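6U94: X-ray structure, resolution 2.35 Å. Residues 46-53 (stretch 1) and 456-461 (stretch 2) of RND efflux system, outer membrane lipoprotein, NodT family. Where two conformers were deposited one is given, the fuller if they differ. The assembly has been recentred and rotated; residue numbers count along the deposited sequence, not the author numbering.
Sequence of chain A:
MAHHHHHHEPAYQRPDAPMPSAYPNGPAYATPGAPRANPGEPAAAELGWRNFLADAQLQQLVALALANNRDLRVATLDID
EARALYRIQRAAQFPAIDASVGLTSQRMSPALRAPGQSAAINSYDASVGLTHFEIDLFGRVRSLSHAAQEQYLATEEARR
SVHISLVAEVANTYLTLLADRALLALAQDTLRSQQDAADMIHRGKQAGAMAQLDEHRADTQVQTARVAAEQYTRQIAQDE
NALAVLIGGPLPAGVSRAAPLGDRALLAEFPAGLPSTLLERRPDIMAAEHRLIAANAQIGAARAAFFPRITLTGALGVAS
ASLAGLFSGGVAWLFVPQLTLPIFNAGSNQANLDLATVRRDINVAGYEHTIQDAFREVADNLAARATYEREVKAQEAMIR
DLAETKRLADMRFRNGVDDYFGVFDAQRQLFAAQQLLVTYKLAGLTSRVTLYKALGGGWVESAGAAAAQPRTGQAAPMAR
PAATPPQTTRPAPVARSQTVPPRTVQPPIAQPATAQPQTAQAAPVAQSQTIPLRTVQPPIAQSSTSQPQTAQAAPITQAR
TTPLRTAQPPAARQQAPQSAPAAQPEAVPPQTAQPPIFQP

Stretch 1, residues 46-53: ELGWRNFL
Stretch 2 456-461: GGGWVE

A single hydrogen bond is the only one joining these two stretches, and the amide that makes it also lies over an indole: Asn 51 ND2 donates to Trp 459 O at 2.8 Å, with an N-H...O angle of 140°. The same ND2 sits over one face of the Trp 459 ring, where Asn 51 ND2 and Trp 459 NE1 are 3.8 Å apart, a contact and not a second bond. Asn 51, given here in one of two deposited conformers, points its CA-to-CB bond toward stretch 2 and adopts chi1 47° (p) and chi2 17°. The contact leaves Asn 51 OD1 buried without a partner.

Trp 459 is extended (phi/psi -139/160) with chi1 66° (p) and chi2 91°. Its CA-to-CB bond runs sideways, but the end of the indole comes nearer stretch 1, where Trp 459 CZ3 packs obliquely against Phe 52 CD1 at 3.9 Å. Phe 52 (chi1 175°, t; chi2 60°) lies at the end of a short turn: residues 50-52 have helical phi/psi, and Trp 49 O accepts from Phe 52 N at 3.0 Å and Leu 53 N at 2.9 Å. The CA-to-CB bond of Trp 49 points away from stretch 2.

Before this turn, Leu 47 and Gly 48 are extended (-104/135 and -101/124). Gly 48 CA and Gly 457 CA set the register, 6.5 Å apart; farther along, Asn 51 CA and Glu 461 CA are 7.1 Å apart. Leu 47, chi1 172° (t) and chi2 64° (p), brings CD1 to 3.9 Å from Gly 457 CA. A CB on Gly 457 would lie 2.8 Å from Leu 47 CD1, a clash, and its backbone (117/50) independently calls for glycine. Gly 456 (90/12) is the first residue to leave helical phi/psi after the preceding helix, in a Schellman motif, and Gly 458 continues at 71/-140. Gly 48 O and Gly 457 O approach to 3.4 Å, but as two acceptors they form no hydrogen bond.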

# COMPACT_ATOMS: atom_id res chain seq x y z
N GLU A 46 20.32 2.74 -12.17
CA GLU A 46 19.61 3.57 -11.21
C GLU A 46 18.69 2.74 -10.32
O GLU A 46 19.14 1.86 -9.59
CB GLU A 46 18.80 4.66 -11.92
N LEU A 47 17.39 3.02 -10.39
CA LEU A 47 16.39 2.35 -9.56
C LEU A 47 15.64 1.33 -10.40
O LEU A 47 15.23 1.63 -11.53
CB LEU A 47 15.42 3.37 -8.96
CG LEU A 47 14.20 2.81 -8.24
CD1 LEU A 47 14.60 2.02 -6.99
CD2 LEU A 47 13.24 3.93 -7.88
N GLY A 48 15.45 0.14 -9.85
CA GLY A 48 14.79 -0.94 -10.54
C GLY A 48 13.36 -1.12 -10.11
O GLY A 48 13.07 -1.31 -8.92
N TRP A 49 12.44 -1.06 -11.08
CA TRP A 49 11.02 -1.24 -10.81
C TRP A 49 10.29 -2.04 -11.88
O TRP A 49 9.17 -2.50 -11.62
CB TRP A 49 10.33 0.13 -10.68
CG TRP A 49 10.67 1.06 -11.80
CD1 TRP A 49 11.69 1.97 -11.82
CD2 TRP A 49 10.02 1.17 -13.07
NE1 TRP A 49 11.71 2.63 -13.02
CE2 TRP A 49 10.69 2.16 -13.80
CE3 TRP A 49 8.92 0.52 -13.65
CZ2 TRP A 49 10.31 2.52 -15.09
CZ3 TRP A 49 8.54 0.88 -14.93
CH2 TRP A 49 9.24 1.88 -15.64
N ARG A 50 10.87 -2.25 -13.07
CA ARG A 50 10.17 -2.96 -14.13
C ARG A 50 9.95 -4.43 -13.79
O ARG A 50 9.03 -5.04 -14.33
CB ARG A 50 10.93 -2.84 -15.45
CG ARG A 50 10.89 -1.44 -16.07
CD ARG A 50 11.49 -1.43 -17.47
NE ARG A 50 10.54 -0.98 -18.48
CZ ARG A 50 10.46 0.26 -18.95
NH1 ARG A 50 11.29 1.19 -18.50
NH2 ARG A 50 9.56 0.58 -19.87
N ASN A 51 10.77 -5.01 -12.90
CA ASN A 51 10.50 -6.39 -12.52
C ASN A 51 9.34 -6.50 -11.54
O ASN A 51 8.74 -7.57 -11.43
CB ASN A 51 11.76 -7.04 -11.92
CG ASN A 51 12.45 -6.16 -10.90
OD1 ASN A 51 11.86 -5.21 -10.38
ND2 ASN A 51 13.70 -6.47 -10.61
N PHE A 52 8.99 -5.41 -10.85
CA PHE A 52 7.89 -5.42 -9.90
C PHE A 52 6.58 -4.96 -10.53
O PHE A 52 5.55 -5.62 -10.37
CB PHE A 52 8.25 -4.54 -8.70
CG PHE A 52 7.14 -4.37 -7.71
CD1 PHE A 52 6.59 -5.48 -7.06
CD2 PHE A 52 6.65 -3.12 -7.40
CE1 PHE A 52 5.57 -5.32 -6.14
CE2 PHE A 52 5.62 -2.96 -6.49
CZ PHE A 52 5.09 -4.06 -5.85
N LEU A 53 6.61 -3.85 -11.26
CA LEU A 53 5.43 -3.36 -11.96
C LEU A 53 5.36 -4.07 -13.31
O LEU A 53 6.09 -3.74 -14.24
CB LEU A 53 5.50 -1.84 -12.13
CG LEU A 53 5.73 -1.07 -10.83
CD1 LEU A 53 5.64 0.42 -11.07
CD2 LEU A 53 4.73 -1.50 -9.77
N GLY A 456 14.07 -1.01 -0.04
CA GLY A 456 15.02 -0.14 -0.70
C GLY A 456 14.86 -0.06 -2.19
O GLY A 456 15.75 0.48 -2.87
N GLY A 457 13.76 -0.57 -2.74
CA GLY A 457 13.54 -0.53 -4.18
C GLY A 457 13.46 -1.91 -4.81
O GLY A 457 14.13 -2.18 -5.80
N GLY A 458 12.64 -2.78 -4.23
CA GLY A 458 12.40 -4.08 -4.84
C GLY A 458 13.61 -5.00 -4.74
O GLY A 458 14.30 -5.06 -3.72
N TRP A 459 13.86 -5.73 -5.82
CA TRP A 459 14.90 -6.74 -5.86
C TRP A 459 15.62 -6.67 -7.20
O TRP A 459 15.10 -6.14 -8.18
CB TRP A 459 14.32 -8.15 -5.65
CG TRP A 459 13.42 -8.60 -6.77
CD1 TRP A 459 13.78 -9.29 -7.89
CD2 TRP A 459 12.00 -8.39 -6.87
NE1 TRP A 459 12.68 -9.52 -8.68
CE2 TRP A 459 11.58 -8.97 -8.08
CE3 TRP A 459 11.06 -7.75 -6.06
CZ2 TRP A 459 10.24 -8.95 -8.49
CZ3 TRP A 459 9.73 -7.73 -6.47
CH2 TRP A 459 9.34 -8.32 -7.67
N VAL A 460 16.83 -7.22 -7.22
CA VAL A 460 17.60 -7.29 -8.46
C VAL A 460 17.17 -8.51 -9.26
O VAL A 460 16.72 -9.52 -8.70
CB VAL A 460 19.12 -7.31 -8.16
CG1 VAL A 460 19.46 -6.28 -7.09
CG2 VAL A 460 19.58 -8.70 -7.76
N GLU A 461 17.29 -8.41 -10.58
CA GLU A 461 16.86 -9.48 -11.47
C GLU A 461 17.69 -10.75 -11.27
O GLU A 461 17.67 -11.66 -12.09
CB GLU A 461 16.96 -9.03 -12.93